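Local coordinates for protein isochorismatase hydrolase (PDB 3HB7) that probably acts as a hydrolase of the isochorismatase family, related to the cysteine hydrolases, though its own substrate is not established, at residues E[10-15]-E[40-45]; E[56-61]-E[109-114]; E[74-77]-E[82-85]; E[104-109]-E[144-149]; E[123-128]-E[132-137]. One frame throughout, in Å; residues are numbered along the deposited sequence.

Contact 1. Residues E[10-15]-E[40-45]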
# COMPACT_ATOMS: atom_id res chain seq x y z
N ILE E 10 -23.73 -12.66 41.58
CA ILE E 10 -22.71 -11.94 40.90
C ILE E 10 -21.64 -12.91 40.57
O ILE E 10 -21.10 -13.53 41.43
CB ILE E 10 -22.15 -10.87 41.82
CG1 ILE E 10 -23.25 -9.90 42.17
CG2 ILE E 10 -21.00 -10.15 41.18
CD1 ILE E 10 -22.81 -8.78 42.99
N LEU E 11 -21.35 -13.03 39.29
CA LEU E 11 -20.39 -14.01 38.84
C LEU E 11 -19.06 -13.37 38.61
O LEU E 11 -18.94 -12.45 37.86
CB LEU E 11 -20.88 -14.68 37.57
CG LEU E 11 -22.32 -15.13 37.65
CD1 LEU E 11 -22.83 -15.68 36.37
CD2 LEU E 11 -22.48 -16.12 38.71
N VAL E 12 -18.05 -13.86 39.27
CA VAL E 12 -16.76 -13.28 39.15
C VAL E 12 -15.95 -14.23 38.33
O VAL E 12 -15.67 -15.32 38.74
CB VAL E 12 -16.15 -13.07 40.51
CG1 VAL E 12 -14.86 -12.39 40.41
CG2 VAL E 12 -17.07 -12.28 41.34
N ILE E 13 -15.58 -13.78 37.15
CA ILE E 13 -15.08 -14.67 36.15
C ILE E 13 -13.63 -14.56 35.87
O ILE E 13 -13.16 -13.61 35.35
CB ILE E 13 -15.84 -14.48 34.84
CG1 ILE E 13 -17.27 -14.95 35.00
CG2 ILE E 13 -15.21 -15.24 33.77
CD1 ILE E 13 -18.20 -14.21 34.18
N ASP E 14 -12.93 -15.60 36.25
CA ASP E 14 -11.55 -15.80 35.92
C ASP E 14 -10.53 -14.80 36.41
O ASP E 14 -9.51 -14.62 35.80
CB ASP E 14 -11.40 -16.00 34.43
CG ASP E 14 -11.82 -17.37 33.99
OD1 ASP E 14 -12.01 -18.25 34.82
OD2 ASP E 14 -11.94 -17.57 32.79
N MSE E 15 -10.75 -14.21 37.56
CA MSE E 15 -9.77 -13.33 38.11
C MSE E 15 -8.79 -14.22 38.81
O MSE E 15 -8.86 -14.41 39.99
CB MSE E 15 -10.41 -12.37 39.08
CG MSE E 15 -11.47 -11.47 38.45
SE MSE E 15 -10.90 -10.28 37.10
CE MSE E 15 -9.84 -9.15 38.18
N LYS E 40 -14.35 -3.41 45.86
CA LYS E 40 -15.34 -2.55 46.42
C LYS E 40 -16.65 -3.31 46.49
O LYS E 40 -17.33 -3.29 47.49
CB LYS E 40 -15.48 -1.34 45.51
CG LYS E 40 -16.37 -0.28 46.03
CD LYS E 40 -17.08 0.46 44.94
CE LYS E 40 -16.39 1.73 44.54
NZ LYS E 40 -17.20 2.51 43.59
N ILE E 41 -17.04 -3.93 45.40
CA ILE E 41 -18.28 -4.65 45.35
C ILE E 41 -18.23 -5.84 46.29
O ILE E 41 -19.20 -6.17 46.91
CB ILE E 41 -18.70 -4.98 43.91
CG1 ILE E 41 -20.18 -5.21 43.83
CG2 ILE E 41 -18.01 -6.17 43.41
CD1 ILE E 41 -20.85 -4.47 42.75
N PHE E 42 -17.08 -6.48 46.41
CA PHE E 42 -17.01 -7.63 47.26
C PHE E 42 -17.37 -7.20 48.66
O PHE E 42 -18.22 -7.78 49.30
CB PHE E 42 -15.59 -8.14 47.31
CG PHE E 42 -15.25 -9.18 46.28
CD1 PHE E 42 -14.30 -10.12 46.53
CD2 PHE E 42 -15.88 -9.20 45.08
CE1 PHE E 42 -13.99 -11.05 45.60
CE2 PHE E 42 -15.56 -10.13 44.17
CZ PHE E 42 -14.62 -11.05 44.43
N GLU E 43 -16.69 -6.17 49.13
CA GLU E 43 -16.88 -5.71 50.49
C GLU E 43 -18.30 -5.25 50.68
O GLU E 43 -18.89 -5.51 51.68
CB GLU E 43 -15.90 -4.61 50.82
N TRP E 44 -18.84 -4.57 49.71
CA TRP E 44 -20.19 -4.11 49.87
C TRP E 44 -21.15 -5.24 50.00
O TRP E 44 -22.04 -5.20 50.80
CB TRP E 44 -20.60 -3.33 48.66
CG TRP E 44 -21.98 -2.99 48.69
CD1 TRP E 44 -22.55 -2.04 49.41
CD2 TRP E 44 -23.02 -3.59 47.92
NE1 TRP E 44 -23.88 -1.99 49.17
CE2 TRP E 44 -24.20 -2.94 48.26
CE3 TRP E 44 -23.06 -4.62 46.99
CZ2 TRP E 44 -25.41 -3.27 47.69
CZ3 TRP E 44 -24.26 -4.95 46.44
CH2 TRP E 44 -25.43 -4.27 46.79
N VAL E 45 -21.01 -6.24 49.16
CA VAL E 45 -21.89 -7.39 49.25
C VAL E 45 -21.70 -8.18 50.54
O VAL E 45 -22.66 -8.64 51.12
CB VAL E 45 -21.70 -8.32 48.04
CG1 VAL E 45 -21.97 -9.74 48.41
CG2 VAL E 45 -22.62 -7.91 46.95
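I10 and V12, alternate residues of strand 8-13, turn their side chains to the same side of the sheet and there meet V45 and F42 of helix 35-47. This is the main helix of the beta-alpha-beta crossover that leads from strand 8-13 to its parallel neighbour, strand 53-60, in a Rossmann-like six-stranded sheet. The two pairs meet in different ways. I10 and V45 lie alongside, pointing opposite ways, and touch only at branch ends, with I10 CD1 4.1 Å from V45 CG2. An extended outer chain takes the isoleucine there: CD1 lies anti to CA (chi2 -177°), so the delta methyl is carried away from the strand toward the helix. V12 and F42 meet from opposing sides instead. The CB of F42 does not leave the helix straight at the strand; it is the ring beyond it that swings across. I41 also faces the strand but packs more loosely on it, and it leans on V179 and Y182 of helix 179-187 as well. No hydrogen bond spans the two segments, and all four touching side chains are buried. I53 packs against both I10 and V45, while L89 packs on F42. Past the strand end, D14 forms a salt bridge with K100, an arrangement consistent with the Asp-Lys pair of family active sites. V12 CG2 sits beside the rim of the phenyl group, near its plane, 3.9 Å from F42 CE2 and 4.1 Å from F42 CZ.

Contact 2. Residues E[56-61]-E[109-114]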
# COMPACT_ATOMS: atom_id res chain seq x y z
N VAL E 56 -20.46 -15.66 43.40
CA VAL E 56 -20.08 -16.91 42.79
C VAL E 56 -18.77 -16.71 42.09
O VAL E 56 -18.63 -15.83 41.30
CB VAL E 56 -21.12 -17.35 41.80
CG1 VAL E 56 -20.85 -18.71 41.31
CG2 VAL E 56 -22.45 -17.27 42.39
N HIS E 57 -17.79 -17.54 42.37
CA HIS E 57 -16.49 -17.38 41.75
C HIS E 57 -16.23 -18.47 40.74
O HIS E 57 -16.33 -19.64 41.03
CB HIS E 57 -15.38 -17.39 42.78
CG HIS E 57 -15.64 -16.54 43.98
ND1 HIS E 57 -15.07 -15.30 44.15
CD2 HIS E 57 -16.40 -16.76 45.07
CE1 HIS E 57 -15.49 -14.79 45.28
NE2 HIS E 57 -16.30 -15.65 45.86
N ILE E 58 -15.89 -18.07 39.53
CA ILE E 58 -15.74 -18.99 38.46
C ILE E 58 -14.33 -19.03 37.96
O ILE E 58 -13.78 -18.03 37.58
CB ILE E 58 -16.70 -18.66 37.36
CG1 ILE E 58 -18.09 -18.72 37.94
CG2 ILE E 58 -16.59 -19.64 36.26
CD1 ILE E 58 -19.08 -18.09 37.15
N GLN E 59 -13.74 -20.20 37.97
CA GLN E 59 -12.38 -20.37 37.56
C GLN E 59 -12.23 -21.41 36.48
O GLN E 59 -12.74 -22.48 36.57
CB GLN E 59 -11.52 -20.76 38.76
CG GLN E 59 -11.68 -22.16 39.17
CD GLN E 59 -10.96 -22.51 40.43
OE1 GLN E 59 -9.85 -22.11 40.62
NE2 GLN E 59 -11.61 -23.22 41.29
N GLU E 60 -11.47 -21.05 35.47
CA GLU E 60 -11.10 -21.97 34.42
C GLU E 60 -10.16 -22.97 35.01
O GLU E 60 -9.25 -22.62 35.70
CB GLU E 60 -10.40 -21.21 33.32
CG GLU E 60 -9.83 -22.05 32.23
CD GLU E 60 -9.32 -21.22 31.08
OE1 GLU E 60 -8.13 -21.26 30.81
OE2 GLU E 60 -10.10 -20.53 30.44
N ALA E 61 -10.44 -24.24 34.76
CA ALA E 61 -9.67 -25.33 35.29
C ALA E 61 -9.54 -26.50 34.32
O ALA E 61 -10.18 -27.49 34.49
CB ALA E 61 -10.28 -25.80 36.57
N THR E 109 -21.23 -27.27 33.65
CA THR E 109 -21.11 -27.00 35.05
C THR E 109 -22.45 -27.06 35.72
O THR E 109 -23.46 -27.22 35.09
CB THR E 109 -20.59 -25.63 35.33
OG1 THR E 109 -21.58 -24.68 34.99
CG2 THR E 109 -19.33 -25.37 34.58
N ASP E 110 -22.43 -26.90 37.02
CA ASP E 110 -23.63 -26.87 37.81
C ASP E 110 -24.08 -25.46 38.17
O ASP E 110 -24.86 -25.28 39.05
CB ASP E 110 -23.46 -27.73 39.03
CG ASP E 110 -22.58 -27.10 40.05
OD1 ASP E 110 -22.93 -27.13 41.19
OD2 ASP E 110 -21.55 -26.57 39.72
N LEU E 111 -23.60 -24.47 37.45
CA LEU E 111 -23.93 -23.10 37.75
C LEU E 111 -25.42 -22.82 37.66
O LEU E 111 -25.94 -22.16 38.49
CB LEU E 111 -23.16 -22.16 36.84
CG LEU E 111 -23.49 -20.68 36.84
CD1 LEU E 111 -23.25 -20.09 38.15
CD2 LEU E 111 -22.73 -19.89 35.82
N ASP E 112 -26.10 -23.32 36.65
CA ASP E 112 -27.52 -23.15 36.53
C ASP E 112 -28.24 -23.81 37.69
O ASP E 112 -29.18 -23.26 38.21
CB ASP E 112 -28.02 -23.72 35.21
CG ASP E 112 -29.46 -23.42 34.95
OD1 ASP E 112 -29.88 -22.29 35.11
OD2 ASP E 112 -30.18 -24.32 34.56
N LEU E 113 -27.81 -24.99 38.09
CA LEU E 113 -28.45 -25.67 39.18
C LEU E 113 -28.34 -24.87 40.46
O LEU E 113 -29.28 -24.72 41.15
CB LEU E 113 -27.90 -27.07 39.39
CG LEU E 113 -28.52 -27.82 40.57
CD1 LEU E 113 -29.95 -28.13 40.35
CD2 LEU E 113 -27.77 -29.03 40.87
N TYR E 114 -27.18 -24.31 40.74
CA TYR E 114 -27.02 -23.52 41.92
C TYR E 114 -27.92 -22.31 41.88
O TYR E 114 -28.52 -21.97 42.87
CB TYR E 114 -25.58 -23.07 42.04
CG TYR E 114 -25.34 -22.07 43.12
CD1 TYR E 114 -24.93 -22.46 44.37
CD2 TYR E 114 -25.47 -20.74 42.87
CE1 TYR E 114 -24.70 -21.55 45.34
CE2 TYR E 114 -25.23 -19.82 43.84
CZ TYR E 114 -24.85 -20.23 45.08
OH TYR E 114 -24.61 -19.31 46.06
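V56 and I58 of strand 53-60 meet L111 and Y114 of helix 111-117 through apolar contacts alone, with no hydrogen bond between the two segments. The methyls of V56 divide the work. With CG1 anti to the backbone N (chi1 -172°), that branch reaches L111 CD1 at 4.2 Å, while V56 CG2, on the other prong, comes within 4.0 Å of Y114 CE2. The leucine forks in turn, its second methyl, L111 CD2, lying 4.3 Å from I58 CD1. L111 thus spans two alternate strand residues, V56 spans one helical turn, and the contact is a short zigzag of branch ends. The aromatic part is oblique: V56 and Y114 pass in opposite directions, and the valine methyl lies neither squarely over the ring nor in its plane. Y114 also stacks on Y96, and its hydroxyl is hydrogen-bonded to H54 ND1, so the ring is held by a stack as well as at its hydroxyl. Polar bonds within 109-114 shape the helix start. T109 OG1 accepts from L111 N at 3.2 Å, nearly straight at 168°, forming an ST turn, and Y114 N bonds to D110 O at 3.0 Å. D110 stands at the N-cap position, yet its carboxylate makes no capping bond there; OD1 goes to Y96 OH. Around the contact, strand 8-13 lies beside strand 53-60 and sends L11 against V56, I58 and L111, strand 96-100 flanks the other edge of 53-60, and F106 from the preceding loop closes on L111.

Contact 3. Residues E[74-77]-E[82-85]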
# COMPACT_ATOMS: atom_id res chain seq x y z
N LEU E 74 -1.50 -22.75 27.40
CA LEU E 74 -2.01 -21.40 27.19
C LEU E 74 -3.34 -21.23 27.85
O LEU E 74 -4.15 -20.42 27.42
CB LEU E 74 -2.14 -21.08 25.72
CG LEU E 74 -0.82 -20.57 25.17
CD1 LEU E 74 -0.82 -19.07 25.22
CD2 LEU E 74 0.32 -21.14 25.97
N HIS E 75 -3.56 -22.02 28.89
CA HIS E 75 -4.73 -21.92 29.70
C HIS E 75 -4.42 -22.40 31.11
O HIS E 75 -3.45 -23.06 31.35
CB HIS E 75 -5.88 -22.69 29.04
CG HIS E 75 -5.56 -24.12 28.78
ND1 HIS E 75 -4.89 -24.90 29.69
CD2 HIS E 75 -5.83 -24.92 27.74
CE1 HIS E 75 -4.75 -26.12 29.21
NE2 HIS E 75 -5.32 -26.16 28.03
N ALA E 76 -5.26 -22.01 32.05
CA ALA E 76 -5.13 -22.38 33.42
C ALA E 76 -5.50 -23.83 33.68
O ALA E 76 -6.53 -24.30 33.26
CB ALA E 76 -5.97 -21.50 34.24
N VAL E 77 -4.67 -24.53 34.42
CA VAL E 77 -4.84 -25.94 34.63
C VAL E 77 -5.34 -26.28 36.00
O VAL E 77 -4.93 -25.70 36.95
CB VAL E 77 -3.56 -26.65 34.48
CG1 VAL E 77 -3.75 -28.09 34.76
CG2 VAL E 77 -3.04 -26.44 33.13
N GLY E 82 -1.87 -21.22 38.82
CA GLY E 82 -2.43 -20.35 37.81
C GLY E 82 -3.93 -20.34 37.82
O GLY E 82 -4.54 -19.33 37.59
N SER E 83 -4.51 -21.49 38.10
CA SER E 83 -5.95 -21.65 38.20
C SER E 83 -6.59 -20.90 39.32
O SER E 83 -7.73 -20.54 39.25
CB SER E 83 -6.30 -23.12 38.29
OG SER E 83 -7.58 -23.35 37.78
N ASP E 84 -5.83 -20.69 40.39
CA ASP E 84 -6.37 -20.11 41.61
C ASP E 84 -6.69 -18.65 41.55
O ASP E 84 -6.14 -17.92 40.78
CB ASP E 84 -5.45 -20.37 42.79
CG ASP E 84 -6.21 -20.70 44.05
OD1 ASP E 84 -7.37 -21.10 43.95
OD2 ASP E 84 -5.65 -20.56 45.13
N PHE E 85 -7.62 -18.24 42.39
CA PHE E 85 -8.00 -16.86 42.47
C PHE E 85 -6.85 -16.03 43.01
O PHE E 85 -6.05 -16.49 43.79
CB PHE E 85 -9.26 -16.71 43.29
CG PHE E 85 -10.37 -17.58 42.82
CD1 PHE E 85 -11.16 -17.21 41.79
CD2 PHE E 85 -10.58 -18.80 43.38
CE1 PHE E 85 -12.13 -18.02 41.35
CE2 PHE E 85 -11.55 -19.60 42.94
CZ PHE E 85 -12.32 -19.21 41.93
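A76 rests on the backbone of G82 and S83, and V77 presents its carbonyl to the serine, which makes this side of the contact the close one. A76 CB lies 4.0 Å from S83 CA and 4.2 Å from G82 O, a methyl laid against main chain. Tighter still, V77 O approaches S83 CB to 3.2 Å. The serine oxygen is not bonded to that carbonyl, S83 OG being 3.6 Å from V77 O. With OG turned anti to the backbone N (chi1 -153°), the hydroxyl goes to E60 O. V77 O itself is bonded to T80 OG1 within the intervening bend. Both segments belong to the long excursion between strands 53-60 and 96-100 of the alpha/beta fold, and L74 is the first residue modelled after a gap at 65-73. E60 at the end of its strand ties both sides, since OE1 also receives A76 N. The outer side is looser. The V77 side chain points away from 82-85 and is partly exposed; D84 likewise turns from 74-77, its OD2 held by Y90 OH. H75, exposed, stacks on H62.

Contact 4. Residues E[104-109]-E[144-149]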
# COMPACT_ATOMS: atom_id res chain seq x y z
N SER E 104 -17.94 -20.55 28.70
CA SER E 104 -19.04 -20.21 29.56
C SER E 104 -18.93 -20.76 30.96
O SER E 104 -18.50 -21.86 31.18
CB SER E 104 -20.32 -20.69 28.93
OG SER E 104 -21.43 -20.15 29.53
N GLY E 105 -19.37 -19.96 31.89
CA GLY E 105 -19.55 -20.37 33.25
C GLY E 105 -20.57 -21.47 33.36
O GLY E 105 -20.49 -22.25 34.22
N PHE E 106 -21.53 -21.50 32.47
CA PHE E 106 -22.56 -22.50 32.48
C PHE E 106 -22.22 -23.80 31.77
O PHE E 106 -22.91 -24.74 31.92
CB PHE E 106 -23.81 -21.94 31.83
CG PHE E 106 -24.50 -20.89 32.61
CD1 PHE E 106 -25.55 -21.21 33.41
CD2 PHE E 106 -24.15 -19.57 32.49
CE1 PHE E 106 -26.18 -20.27 34.10
CE2 PHE E 106 -24.80 -18.64 33.18
CZ PHE E 106 -25.82 -18.98 33.98
N ALA E 107 -21.18 -23.84 30.98
CA ALA E 107 -21.02 -24.95 30.08
C ALA E 107 -20.41 -26.14 30.80
O ALA E 107 -19.32 -26.08 31.25
CB ALA E 107 -20.20 -24.55 28.93
N HIS E 108 -21.20 -27.19 30.91
CA HIS E 108 -20.82 -28.41 31.59
C HIS E 108 -20.59 -28.24 33.06
O HIS E 108 -19.87 -28.98 33.64
CB HIS E 108 -19.60 -29.03 30.94
CG HIS E 108 -19.69 -29.13 29.45
ND1 HIS E 108 -18.77 -28.54 28.62
CD2 HIS E 108 -20.59 -29.73 28.66
CE1 HIS E 108 -19.11 -28.79 27.37
NE2 HIS E 108 -20.20 -29.52 27.38
N THR E 109 -21.23 -27.27 33.65
CA THR E 109 -21.11 -27.00 35.05
C THR E 109 -22.45 -27.06 35.72
O THR E 109 -23.46 -27.22 35.09
CB THR E 109 -20.59 -25.63 35.33
OG1 THR E 109 -21.58 -24.68 34.99
CG2 THR E 109 -19.33 -25.37 34.58
N ASN E 144 -30.97 -19.20 29.64
CA ASN E 144 -31.65 -19.85 30.72
C ASN E 144 -32.68 -18.96 31.40
O ASN E 144 -33.10 -19.23 32.47
CB ASN E 144 -30.67 -20.39 31.73
CG ASN E 144 -30.02 -21.66 31.27
OD1 ASN E 144 -30.68 -22.64 31.00
ND2 ASN E 144 -28.72 -21.66 31.18
N ALA E 145 -33.04 -17.87 30.75
CA ALA E 145 -34.10 -17.00 31.19
C ALA E 145 -33.76 -16.13 32.39
O ALA E 145 -34.62 -15.52 32.95
CB ALA E 145 -35.34 -17.76 31.43
N TYR E 146 -32.51 -16.09 32.79
CA TYR E 146 -32.08 -15.20 33.82
C TYR E 146 -32.05 -13.80 33.26
O TYR E 146 -31.99 -13.62 32.08
CB TYR E 146 -30.71 -15.59 34.31
CG TYR E 146 -30.69 -16.93 34.95
CD1 TYR E 146 -31.52 -17.21 36.00
CD2 TYR E 146 -29.88 -17.92 34.51
CE1 TYR E 146 -31.53 -18.42 36.57
CE2 TYR E 146 -29.88 -19.12 35.09
CZ TYR E 146 -30.72 -19.37 36.12
OH TYR E 146 -30.75 -20.57 36.70
N LYS E 147 -32.08 -12.83 34.15
CA LYS E 147 -31.93 -11.44 33.80
C LYS E 147 -30.48 -11.17 33.97
O LYS E 147 -29.90 -11.64 34.89
CB LYS E 147 -32.72 -10.57 34.75
CG LYS E 147 -34.09 -10.29 34.28
CD LYS E 147 -35.03 -10.21 35.42
CE LYS E 147 -34.99 -8.86 36.04
NZ LYS E 147 -36.26 -8.52 36.68
N VAL E 148 -29.90 -10.40 33.07
CA VAL E 148 -28.46 -10.20 33.05
C VAL E 148 -28.03 -8.77 33.17
O VAL E 148 -28.50 -7.93 32.48
CB VAL E 148 -27.86 -10.77 31.76
CG1 VAL E 148 -26.39 -10.83 31.84
CG2 VAL E 148 -28.41 -12.11 31.46
N ILE E 149 -27.08 -8.52 34.05
CA ILE E 149 -26.50 -7.22 34.21
C ILE E 149 -25.02 -7.32 33.99
O ILE E 149 -24.39 -8.22 34.45
CB ILE E 149 -26.80 -6.65 35.60
CG1 ILE E 149 -28.20 -6.11 35.66
CG2 ILE E 149 -25.93 -5.52 35.93
CD1 ILE E 149 -28.71 -6.02 37.01
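A side-chain amide lies against an aromatic ring here: N144 ND2 comes to 3.9 Å from F106 CD1 and 4.1 Å from F106 CE1, with the amide and ring planes 37° apart. The two side chains run alongside, oppositely directed, and the nitrogen approaches obliquely, neither squarely over the ring nor at its rim. F106 CE1 also meets Y146 CE2 at 4.0 Å, one ring slanting across the other. The backbone O of N144 sits over the centre of the Y146 ring, 4.0 Å above its plane. Local turns place these groups. On one side S104 OG accepts from F106 N at 3.2 Å in an ST turn, and T109 OG1 donates to G105 O at 2.8 Å, in the carbonyl plane and on a lone pair. On the other, A145 is the C-prime residue of the Schellman motif ending helix 133-143, just before strand 147-151. The F106 ring is buried between that helix and helix 111-117, packing on A141 and L115. Polar ends are tied separately: Y146 OH bonds to D112 OD1, and N144 ND2 only weakly to D140 O. With no hydrogen bond between them, the segments are held mainly by van der Waals contact, their polar ends serving the flanking helices.

Contact 5. Residues E[123-128]-E[132-137]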
# COMPACT_ATOMS: atom_id res chain seq x y z
N VAL E 123 -28.38 -12.40 37.13
CA VAL E 123 -26.96 -12.59 37.25
C VAL E 123 -26.26 -11.35 36.79
O VAL E 123 -26.67 -10.73 35.86
CB VAL E 123 -26.46 -13.82 36.45
CG1 VAL E 123 -27.41 -14.94 36.59
CG2 VAL E 123 -26.27 -13.49 35.04
N VAL E 124 -25.21 -10.98 37.49
CA VAL E 124 -24.47 -9.81 37.12
C VAL E 124 -23.00 -10.12 36.91
O VAL E 124 -22.41 -10.83 37.66
CB VAL E 124 -24.69 -8.62 38.10
CG1 VAL E 124 -25.92 -8.80 38.92
CG2 VAL E 124 -23.51 -8.37 38.93
N LEU E 125 -22.43 -9.58 35.86
CA LEU E 125 -21.17 -10.07 35.33
C LEU E 125 -19.97 -9.24 35.64
O LEU E 125 -19.97 -8.06 35.44
CB LEU E 125 -21.26 -10.21 33.82
CG LEU E 125 -21.98 -11.40 33.26
CD1 LEU E 125 -21.49 -12.57 33.95
CD2 LEU E 125 -23.42 -11.27 33.45
N THR E 126 -18.93 -9.90 36.11
CA THR E 126 -17.69 -9.25 36.44
C THR E 126 -16.54 -10.11 36.05
O THR E 126 -16.65 -11.28 35.99
CB THR E 126 -17.61 -8.94 37.94
OG1 THR E 126 -17.64 -10.15 38.68
CG2 THR E 126 -18.77 -8.10 38.36
N GLY E 127 -15.40 -9.51 35.83
CA GLY E 127 -14.29 -10.29 35.37
C GLY E 127 -13.90 -10.03 33.95
O GLY E 127 -14.20 -9.02 33.38
N VAL E 128 -13.24 -11.02 33.41
CA VAL E 128 -12.44 -10.92 32.25
C VAL E 128 -12.57 -12.20 31.40
O VAL E 128 -12.74 -13.25 31.95
CB VAL E 128 -11.03 -10.76 32.79
CG1 VAL E 128 -10.16 -11.86 32.42
CG2 VAL E 128 -10.49 -9.45 32.49
N VAL E 132 -15.00 -12.29 25.71
CA VAL E 132 -14.86 -13.71 25.62
C VAL E 132 -15.66 -14.45 26.64
O VAL E 132 -16.82 -14.64 26.47
CB VAL E 132 -13.42 -14.11 25.72
CG1 VAL E 132 -13.27 -15.57 25.48
CG2 VAL E 132 -12.64 -13.34 24.72
N CYS E 133 -15.03 -14.88 27.70
CA CYS E 133 -15.68 -15.68 28.72
C CYS E 133 -16.81 -14.94 29.42
O CYS E 133 -17.81 -15.51 29.71
CB CYS E 133 -14.69 -16.29 29.71
SG CYS E 133 -13.62 -17.51 29.05
N VAL E 134 -16.65 -13.66 29.65
CA VAL E 134 -17.72 -12.88 30.19
C VAL E 134 -18.92 -12.83 29.28
O VAL E 134 -20.02 -13.04 29.69
CB VAL E 134 -17.26 -11.47 30.48
CG1 VAL E 134 -18.39 -10.62 30.81
CG2 VAL E 134 -16.31 -11.46 31.56
N ARG E 135 -18.70 -12.57 28.01
CA ARG E 135 -19.78 -12.53 27.08
C ARG E 135 -20.48 -13.86 26.95
O ARG E 135 -21.67 -13.91 26.81
CB ARG E 135 -19.33 -12.01 25.72
CG ARG E 135 -19.73 -12.85 24.56
CD ARG E 135 -21.10 -12.55 24.07
NE ARG E 135 -21.04 -11.65 22.96
CZ ARG E 135 -21.88 -11.64 21.95
NH1 ARG E 135 -22.89 -12.47 21.88
NH2 ARG E 135 -21.72 -10.75 21.00
N SER E 136 -19.72 -14.93 26.98
CA SER E 136 -20.26 -16.26 26.87
C SER E 136 -21.18 -16.63 28.01
O SER E 136 -22.20 -17.22 27.82
CB SER E 136 -19.14 -17.27 26.86
OG SER E 136 -18.57 -17.33 25.61
N THR E 137 -20.77 -16.29 29.21
CA THR E 137 -21.55 -16.51 30.39
C THR E 137 -22.84 -15.72 30.37
O THR E 137 -23.85 -16.22 30.76
CB THR E 137 -20.74 -16.25 31.62
OG1 THR E 137 -19.49 -16.90 31.48
CG2 THR E 137 -21.39 -16.81 32.78
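V134 of helix 133-143 presses both its methyls on strand 122-126 and the corner that follows it. V134 CG2 lies 3.6 Å from V128 N and 3.7 Å from G127 C, over bare main chain, while V134 CG1, anti to the backbone N (chi1 170°), reaches L125 CB at 4.2 Å. One turn further on, T137 CG2 is 4.4 Å from L125 CD1, a lighter touch. No hydrogen bond crosses. The next shell explains the close fit at the corner. G127 has backbone angles that favour glycine, because a beta carbon would crowd the carbonyl O of T126, and the chain can turn there over the valine. T137 is fixed by its own helix: OG1 donates to C133 O at 2.8 Å, tilted 26° from the carbonyl plane, and T137 N reaches the same oxygen from the opposite face. The threonine hydroxyl further accepts from G105 N. C133 is the first helical residue, the position expected of the nucleophile in related cysteine hydrolases. This strand and helix open a beta-alpha-beta unit completed by strand 147-151. The axes of 123-126 and 133-137 come within 8.9 Å and are almost antiparallel, at 172°. Strand 122-126 lies in the sheet between 8-13 and 147-151; I13 packs on L125 and T137, V148 on L125 from the other side.

In the fold
Contacts 1, 2 and 5 are buried helix-on-sheet packings: helix 35-47 on strand 8-13, helix 111-117 on strand 53-60, and helix 133-143 on strand 122-126. Their strands are neighbours, and 8-13 in the middle bonds its backbone to both others. Contacts 1 and 2 pair aliphatic branches with one ring each, whereas contact 5, nearest the chain centre and largest in buried area, sets valine methyls partly on main chain. Contact 4, partly buried, brings two rings and an amide together; it shares T109 with contact 2 and joins contact 5 by pairing of 147-151 with 122-126. Contact 3, about 17 Å from the chain centre to its own centre, joins two parts of one loop through main chain and small residues, linked to contact 2 through E60.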